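Local atomic coordinates of hypothetical membrane protein (Corynebacterium glutamicum, PDB entry 6JSB), a protein that binds heme through its HtaA domain and probably hands it on within the heme-uptake machinery of the corynebacterial cell envelope. Residues Leu97-Ser102 and Phe119-Phe124; Thr137-Ala142 and Thr166-Asp171. One frame throughout, in Å; residues are numbered along the deposited sequence.

Both contacts belong to the HtaA domain and to one antiparallel sheet, and together they illustrate how a beta scaffold carries a cofactor site at one end. Contact 1 closes first along the chain, pairing the two strands of a hairpin, 95-109 and 112-122; contact 2 follows, joining strand 139-146 to the short helix 167-172. Strands 112-122 and 139-146 are neighbours in the sheet, and the contact centres lie about 12 Å apart. They meet directly: Phe119 CE2 packs on Ala139 CB at 3.6 Å, and the Phe101 ring touches Leu141. Contact 1 runs up to the heme, whereas contact 2 lies farther off, the Leu141 side chain about 10 Å from it.

Contact 1 (Leu97-Ser102 and Phe119-Phe124); sequences LDLDFS and FKSREF. With HEM (protoporphyrin IX containing Fe), chain C.
Strands 98-102 and 119-122 run antiparallel, their axes 4.6 Å apart and at 171°, with Asp100 and Lys120 forming a hydrogen-bonded pair between the non-hydrogen-bonded pairs Leu99-Ser121 and Phe101-Phe119. Asp100 N gives a 2.8 Å bond to Lys120 O and Asp100 O takes one from Lys120 N; a third bond, Arg122 N to Asp98 O, is the last rung before the chain leaves the strand for the heme. On the face of Leu99 and Phe101, Leu99 CD1 lies 3.6 Å from Ser121 CB, while Phe119 CB meets the edge of the Phe101 ring in its plane. The Phe119 ring is carried away from strand 98-102 by chi1 of 72°, CG between backbone N and carbonyl carbon. This is the heme-side end of a beta hairpin in the HtaA domain, and the chain here brings Leu97 and, beyond strand 119-122, Phe124 to the cofactor. Leu97 lays CG and CD1 against a pyrrole ring, CD1 3.6 Å from HEM C4C, and Phe124 brings CD1 to 3.5 Å from HEM CHC. Tyr23, the axial iron ligand, touches Leu97. At this end Asp98 CB packs on the extended Arg122 chain, 3.7 Å from NE. Water 3 donates to Asp98 OD2 and accepts from Arg122 NH2, while OD2 and NE stay 4.2 Å apart with no N-H pointing at the oxygen. Asp98 OD1 is also bonded to His76 NE2, and Arg122 NH1 to Ala131 O.

Contact 2 (Thr137-Ala142 and Thr166-Asp171); sequences TQAELA and TATGVD
Strand 139-142 passes almost at right angles to helix 167-171, the axes 6.7 Å apart and crossing at -88°. The tight part is centred on Thr166, whose side chain and backbone N reach two successive carbonyls of the strand. Its OG1 gives a 2.7 Å hydrogen bond to Glu140 O, and its N a nearly straight one, 168° at the hydrogen, to Leu141 O; both donors stand above the carbonyl planes. With chi1 at 63°, OG1 sits between the backbone N and the carbonyl carbon, where it also accepts from Gly169 N at 3.0 Å. One hydroxyl is thus gripped from two directions, its rotation fixed. Thr166 CG2 meanwhile lies 3.7 Å from Ala142 N. Gly169, with no side chain, lies close against the strand, its CA 3.9 Å from Leu141 CD1 on the buried side. Toward solvent the packing loosens: Thr168 CG2 and Ala139 CB are 4.4 Å apart, and the Glu140 side chain touches only loosely, CB 4.5 Å from Thr166 CG2. A classic beta bulge, Leu141 and Ala142 both facing Leu115, lies beside the cap, and the helix start is a threonine N-cap whose hydroxyl also bonds it to Glu140 O of the strand.

Contact 1 (Leu97-Ser102 and Phe119-Phe124)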
loop_
_atom_site.group_PDB
_atom_site.type_symbol
_atom_site.label_atom_id
_atom_site.label_comp_id
_atom_site.label_asym_id
_atom_site.label_seq_id
_atom_site.Cartn_x
_atom_site.Cartn_y
_atom_site.Cartn_z
ATOM N N LEU A 97 -16.850 -2.743 -1.188
ATOM C CA LEU A 97 -15.509 -2.284 -0.891
ATOM C C LEU A 97 -14.573 -3.270 -1.587
ATOM O O LEU A 97 -14.572 -4.486 -1.294
ATOM C CB LEU A 97 -15.262 -2.209 0.625
ATOM C CG LEU A 97 -13.941 -1.564 1.039
ATOM C CD1 LEU A 97 -14.083 -1.330 2.544
ATOM C CD2 LEU A 97 -12.732 -2.493 0.739
ATOM N N ASP A 98 -13.820 -2.780 -2.573
ATOM C CA ASP A 98 -12.937 -3.682 -3.319
ATOM C C ASP A 98 -11.733 -2.844 -3.731
ATOM O O ASP A 98 -11.831 -2.009 -4.637
ATOM C CB ASP A 98 -13.677 -4.278 -4.529
ATOM C CG ASP A 98 -12.907 -5.394 -5.212
ATOM O OD1 ASP A 98 -11.658 -5.328 -5.277
ATOM O OD2 ASP A 98 -13.556 -6.346 -5.765
ATOM N N LEU A 99 -10.643 -3.031 -3.006
ATOM C CA LEU A 99 -9.481 -2.128 -3.031
ATOM C C LEU A 99 -8.205 -2.934 -3.274
ATOM O O LEU A 99 -7.990 -3.977 -2.647
ATOM C CB LEU A 99 -9.363 -1.428 -1.656
ATOM C CG LEU A 99 -8.060 -0.652 -1.416
ATOM C CD1 LEU A 99 -7.905 0.582 -2.323
ATOM C CD2 LEU A 99 -8.050 -0.171 0.056
ATOM N N ASP A 100 -7.351 -2.465 -4.172
ATOM C CA ASP A 100 -6.114 -3.176 -4.457
ATOM C C ASP A 100 -4.998 -2.156 -4.554
ATOM O O ASP A 100 -5.163 -1.144 -5.254
ATOM C CB ASP A 100 -6.224 -3.927 -5.768
ATOM C CG ASP A 100 -5.093 -4.884 -5.966
ATOM O OD1 ASP A 100 -5.254 -6.110 -5.688
ATOM O OD2 ASP A 100 -4.020 -4.446 -6.438
ATOM N N PHE A 101 -3.896 -2.361 -3.816
ATOM C CA PHE A 101 -2.692 -1.541 -3.930
ATOM C C PHE A 101 -1.566 -2.422 -4.439
ATOM O O PHE A 101 -1.342 -3.495 -3.885
ATOM C CB PHE A 101 -2.258 -0.966 -2.570
ATOM C CG PHE A 101 -3.117 0.159 -2.033
ATOM C CD1 PHE A 101 -3.714 1.061 -2.873
ATOM C CD2 PHE A 101 -3.187 0.418 -0.688
ATOM C CE1 PHE A 101 -4.432 2.182 -2.357
ATOM C CE2 PHE A 101 -3.955 1.509 -0.174
ATOM C CZ PHE A 101 -4.572 2.377 -1.019
ATOM N N SER A 102 -0.785 -1.929 -5.410
ATOM C CA SER A 102 0.319 -2.779 -5.857
ATOM C C SER A 102 1.479 -1.904 -6.320
ATOM O O SER A 102 1.321 -0.709 -6.572
ATOM C CB SER A 102 -0.118 -3.759 -6.935
ATOM O OG SER A 102 -0.540 -3.074 -8.098
ATOM N N PHE A 119 -3.330 1.624 -8.009
ATOM C CA PHE A 119 -4.537 1.311 -7.208
ATOM C C PHE A 119 -5.712 1.016 -8.111
ATOM O O PHE A 119 -5.777 1.446 -9.268
ATOM C CB PHE A 119 -4.973 2.423 -6.205
ATOM C CG PHE A 119 -5.572 3.648 -6.858
ATOM C CD1 PHE A 119 -6.938 3.725 -7.111
ATOM C CD2 PHE A 119 -4.768 4.693 -7.188
ATOM C CE1 PHE A 119 -7.518 4.831 -7.752
ATOM C CE2 PHE A 119 -5.333 5.840 -7.798
ATOM C CZ PHE A 119 -6.694 5.895 -8.090
ATOM N N LYS A 120 -6.608 0.182 -7.563
ATOM C CA LYS A 120 -7.879 -0.092 -8.211
ATOM C C LYS A 120 -8.865 -0.192 -7.052
ATOM O O LYS A 120 -8.713 -1.069 -6.175
ATOM C CB LYS A 120 -7.775 -1.411 -9.028
ATOM C CG LYS A 120 -9.055 -1.856 -9.718
ATOM C CD LYS A 120 -8.829 -3.310 -10.275
ATOM C CE LYS A 120 -10.053 -3.880 -11.057
ATOM N NZ LYS A 120 -10.001 -5.370 -11.021
ATOM N N SER A 121 -9.821 0.732 -6.977
ATOM C CA SER A 121 -10.707 0.784 -5.808
ATOM C C SER A 121 -12.111 1.185 -6.243
ATOM O O SER A 121 -12.273 2.204 -6.915
ATOM C CB SER A 121 -10.165 1.819 -4.813
ATOM O OG SER A 121 -11.000 1.862 -3.651
ATOM N N ARG A 122 -13.145 0.438 -5.838
ATOM C CA ARG A 122 -14.486 0.930 -6.145
ATOM C C ARG A 122 -14.759 2.245 -5.414
ATOM O O ARG A 122 -14.504 2.376 -4.204
ATOM C CB ARG A 122 -15.549 -0.084 -5.729
ATOM C CG ARG A 122 -15.437 -1.403 -6.466
ATOM C CD ARG A 122 -16.701 -2.234 -6.188
ATOM N NE ARG A 122 -16.616 -3.582 -6.739
ATOM C CZ ARG A 122 -16.773 -3.914 -8.028
ATOM N NH1 ARG A 122 -17.013 -2.970 -8.986
ATOM N NH2 ARG A 122 -16.730 -5.215 -8.376
ATOM N N GLU A 123 -15.338 3.195 -6.155
ATOM C CA GLU A 123 -15.826 4.441 -5.561
ATOM C C GLU A 123 -16.880 4.155 -4.501
ATOM O O GLU A 123 -17.696 3.243 -4.658
ATOM C CB GLU A 123 -16.429 5.285 -6.701
ATOM C CG GLU A 123 -16.846 6.703 -6.265
ATOM C CD GLU A 123 -17.495 7.476 -7.407
ATOM O OE1 GLU A 123 -18.047 8.563 -7.147
ATOM O OE2 GLU A 123 -17.461 6.989 -8.546
ATOM N N PHE A 124 -16.849 4.900 -3.389
ATOM C CA PHE A 124 -17.978 4.842 -2.458
ATOM C C PHE A 124 -19.085 5.737 -2.981
ATOM O O PHE A 124 -18.906 6.951 -3.088
ATOM C CB PHE A 124 -17.597 5.258 -1.037
ATOM C CG PHE A 124 -18.777 5.207 -0.097
ATOM C CD1 PHE A 124 -19.205 3.996 0.429
ATOM C CD2 PHE A 124 -19.545 6.323 0.154
ATOM C CE1 PHE A 124 -20.328 3.899 1.234
ATOM C CE2 PHE A 124 -20.697 6.238 0.958
ATOM C CZ PHE A 124 -21.072 5.021 1.522
HETATM C CHA HEM C . -15.281 2.776 8.034
HETATM C CHB HEM C . -19.566 0.931 6.718
HETATM C CHC HEM C . -18.083 1.059 2.061
HETATM C CHD HEM C . -13.647 2.603 3.451
HETATM C C1A HEM C . -16.592 2.340 8.046
HETATM C C2A HEM C . -17.432 2.373 9.228
HETATM C C3A HEM C . -18.637 1.851 8.900
HETATM C C4A HEM C . -18.562 1.493 7.484
HETATM C CMA HEM C . -19.881 1.660 9.822
HETATM C CAA HEM C . -16.974 2.929 10.593
HETATM C CBA HEM C . -16.457 1.794 11.465
HETATM C CGA HEM C . -15.700 2.372 12.639
HETATM O O1A HEM C . -15.303 1.574 13.533
HETATM O O2A HEM C . -15.488 3.627 12.655
HETATM C C1B HEM C . -19.528 0.801 5.358
HETATM C C2B HEM C . -20.620 0.284 4.532
HETATM C C3B HEM C . -20.223 0.323 3.248
HETATM C C4B HEM C . -18.848 0.837 3.199
HETATM C CMB HEM C . -21.983 -0.153 5.141
HETATM C CAB HEM C . -20.985 -0.105 1.959
HETATM C CBB HEM C . -22.015 -0.956 2.002
HETATM C C1C HEM C . -16.749 1.476 2.018
HETATM C C2C HEM C . -15.945 1.603 0.826
HETATM C C3C HEM C . -14.699 1.984 1.195
HETATM C C4C HEM C . -14.704 2.176 2.642
HETATM C CMC HEM C . -16.399 1.227 -0.609
HETATM C CAC HEM C . -13.567 2.158 0.197
HETATM C CBC HEM C . -12.329 1.904 0.595
HETATM C C1D HEM C . -13.733 2.790 4.814
HETATM C C2D HEM C . -12.657 3.295 5.638
HETATM C C3D HEM C . -13.082 3.354 6.918
HETATM C C4D HEM C . -14.449 2.860 6.950
HETATM C CMD HEM C . -11.297 3.743 5.061
HETATM C CAD HEM C . -12.244 3.842 8.139
HETATM C CBD HEM C . -11.657 2.569 8.803
HETATM C CGD HEM C . -10.795 3.029 9.977
HETATM O O1D HEM C . -11.413 3.454 11.012
HETATM O O2D HEM C . -9.525 2.976 9.823
HETATM N NA HEM C . -17.313 1.810 6.956
HETATM N NB HEM C . -18.472 1.080 4.515
HETATM N NC HEM C . -15.960 1.859 3.107
HETATM N ND HEM C . -14.778 2.521 5.655
HETATM FE FE HEM C . -16.519 1.584 4.992
HETATM O O HOH W 1 -13.376 0.145 -2.709
HETATM O O HOH W 2 -9.634 -3.918 -6.340
HETATM O O HOH W 3 -16.092 -7.027 -6.284
#

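Contact 2 (Thr137-Ala142 and Thr166-Asp171)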
loop_
_atom_site.group_PDB
_atom_site.type_symbol
_atom_site.label_atom_id
_atom_site.label_comp_id
_atom_site.label_asym_id
_atom_site.label_seq_id
_atom_site.Cartn_x
_atom_site.Cartn_y
_atom_site.Cartn_z
ATOM N N THR A 137 -2.230 4.606 -11.953
ATOM C CA THR A 137 -0.918 3.980 -12.043
ATOM C C THR A 137 0.093 4.918 -11.401
ATOM O O THR A 137 0.198 6.085 -11.825
ATOM C CB THR A 137 -0.545 3.734 -13.502
ATOM O OG1 THR A 137 -1.485 2.792 -14.054
ATOM C CG2 THR A 137 0.896 3.190 -13.599
ATOM N N GLN A 138 0.814 4.424 -10.377
ATOM C CA GLN A 138 1.804 5.231 -9.628
ATOM C C GLN A 138 1.203 6.563 -9.204
ATOM O O GLN A 138 1.803 7.656 -9.376
ATOM C CB GLN A 138 3.087 5.443 -10.432
ATOM C CG GLN A 138 3.754 4.103 -10.777
ATOM C CD GLN A 138 4.305 3.445 -9.549
ATOM O OE1 GLN A 138 5.288 3.914 -8.987
ATOM N NE2 GLN A 138 3.678 2.373 -9.117
ATOM N N ALA A 139 0.021 6.465 -8.618
ATOM C CA ALA A 139 -0.648 7.660 -8.126
ATOM C C ALA A 139 -0.108 8.047 -6.751
ATOM O O ALA A 139 0.268 7.184 -5.956
ATOM C CB ALA A 139 -2.146 7.402 -8.051
ATOM N N GLU A 140 -0.154 9.366 -6.426
ATOM C CA GLU A 140 0.344 9.813 -5.104
ATOM C C GLU A 140 -0.714 9.538 -4.043
ATOM O O GLU A 140 -1.719 10.258 -3.969
ATOM C CB GLU A 140 0.671 11.307 -5.131
ATOM C CG GLU A 140 1.692 11.626 -6.182
ATOM C CD GLU A 140 2.026 13.155 -6.231
ATOM O OE1 GLU A 140 2.836 13.487 -7.092
ATOM O OE2 GLU A 140 1.556 13.942 -5.358
ATOM N N LEU A 141 -0.455 8.528 -3.200
ATOM C CA LEU A 141 -1.378 8.146 -2.147
ATOM C C LEU A 141 -1.085 8.900 -0.866
ATOM O O LEU A 141 -2.015 9.227 -0.122
ATOM C CB LEU A 141 -1.243 6.645 -1.894
ATOM C CG LEU A 141 -2.158 6.130 -0.778
ATOM C CD1 LEU A 141 -3.605 6.087 -1.197
ATOM C CD2 LEU A 141 -1.698 4.706 -0.310
ATOM N N ALA A 142 0.194 9.147 -0.557
ATOM C CA ALA A 142 0.521 9.742 0.734
ATOM C C ALA A 142 1.779 10.558 0.598
ATOM O O ALA A 142 2.652 10.226 -0.230
ATOM C CB ALA A 142 0.731 8.654 1.849
ATOM N N THR A 166 -3.060 11.896 0.782
ATOM C CA THR A 166 -3.240 13.017 -0.125
ATOM C C THR A 166 -4.713 13.206 -0.514
ATOM O O THR A 166 -5.582 12.347 -0.276
ATOM C CB THR A 166 -2.455 12.786 -1.418
ATOM O OG1 THR A 166 -2.995 11.625 -2.058
ATOM C CG2 THR A 166 -0.965 12.605 -1.198
ATOM N N ALA A 167 -4.972 14.337 -1.185
ATOM C CA ALA A 167 -6.302 14.523 -1.779
ATOM C C ALA A 167 -6.660 13.402 -2.745
ATOM O O ALA A 167 -7.833 12.996 -2.834
ATOM C CB ALA A 167 -6.355 15.885 -2.483
ATOM N N THR A 168 -5.693 12.907 -3.521
ATOM C CA THR A 168 -5.982 11.754 -4.390
ATOM C C THR A 168 -6.376 10.542 -3.571
ATOM O O THR A 168 -7.320 9.800 -3.905
ATOM C CB THR A 168 -4.736 11.450 -5.242
ATOM O OG1 THR A 168 -4.542 12.522 -6.135
ATOM C CG2 THR A 168 -4.905 10.143 -6.062
ATOM N N GLY A 169 -5.662 10.326 -2.470
ATOM C CA GLY A 169 -5.924 9.151 -1.632
ATOM C C GLY A 169 -7.279 9.208 -0.951
ATOM O O GLY A 169 -7.849 8.168 -0.624
ATOM N N VAL A 170 -7.816 10.405 -0.747
ATOM C CA VAL A 170 -9.140 10.533 -0.129
ATOM C C VAL A 170 -10.184 9.738 -0.914
ATOM O O VAL A 170 -10.988 9.005 -0.324
ATOM C CB VAL A 170 -9.543 12.022 -0.005
ATOM C CG1 VAL A 170 -11.090 12.110 0.311
ATOM C CG2 VAL A 170 -8.714 12.652 1.090
ATOM N N ASP A 171 -10.204 9.880 -2.260
ATOM C CA ASP A 171 -11.186 9.157 -3.039
ATOM C C ASP A 171 -10.902 7.664 -3.109
ATOM O O ASP A 171 -11.838 6.881 -3.260
ATOM C CB ASP A 171 -11.223 9.772 -4.435
ATOM C CG ASP A 171 -11.795 11.178 -4.385
ATOM O OD1 ASP A 171 -12.818 11.329 -3.685
ATOM O OD2 ASP A 171 -11.178 12.095 -4.959
#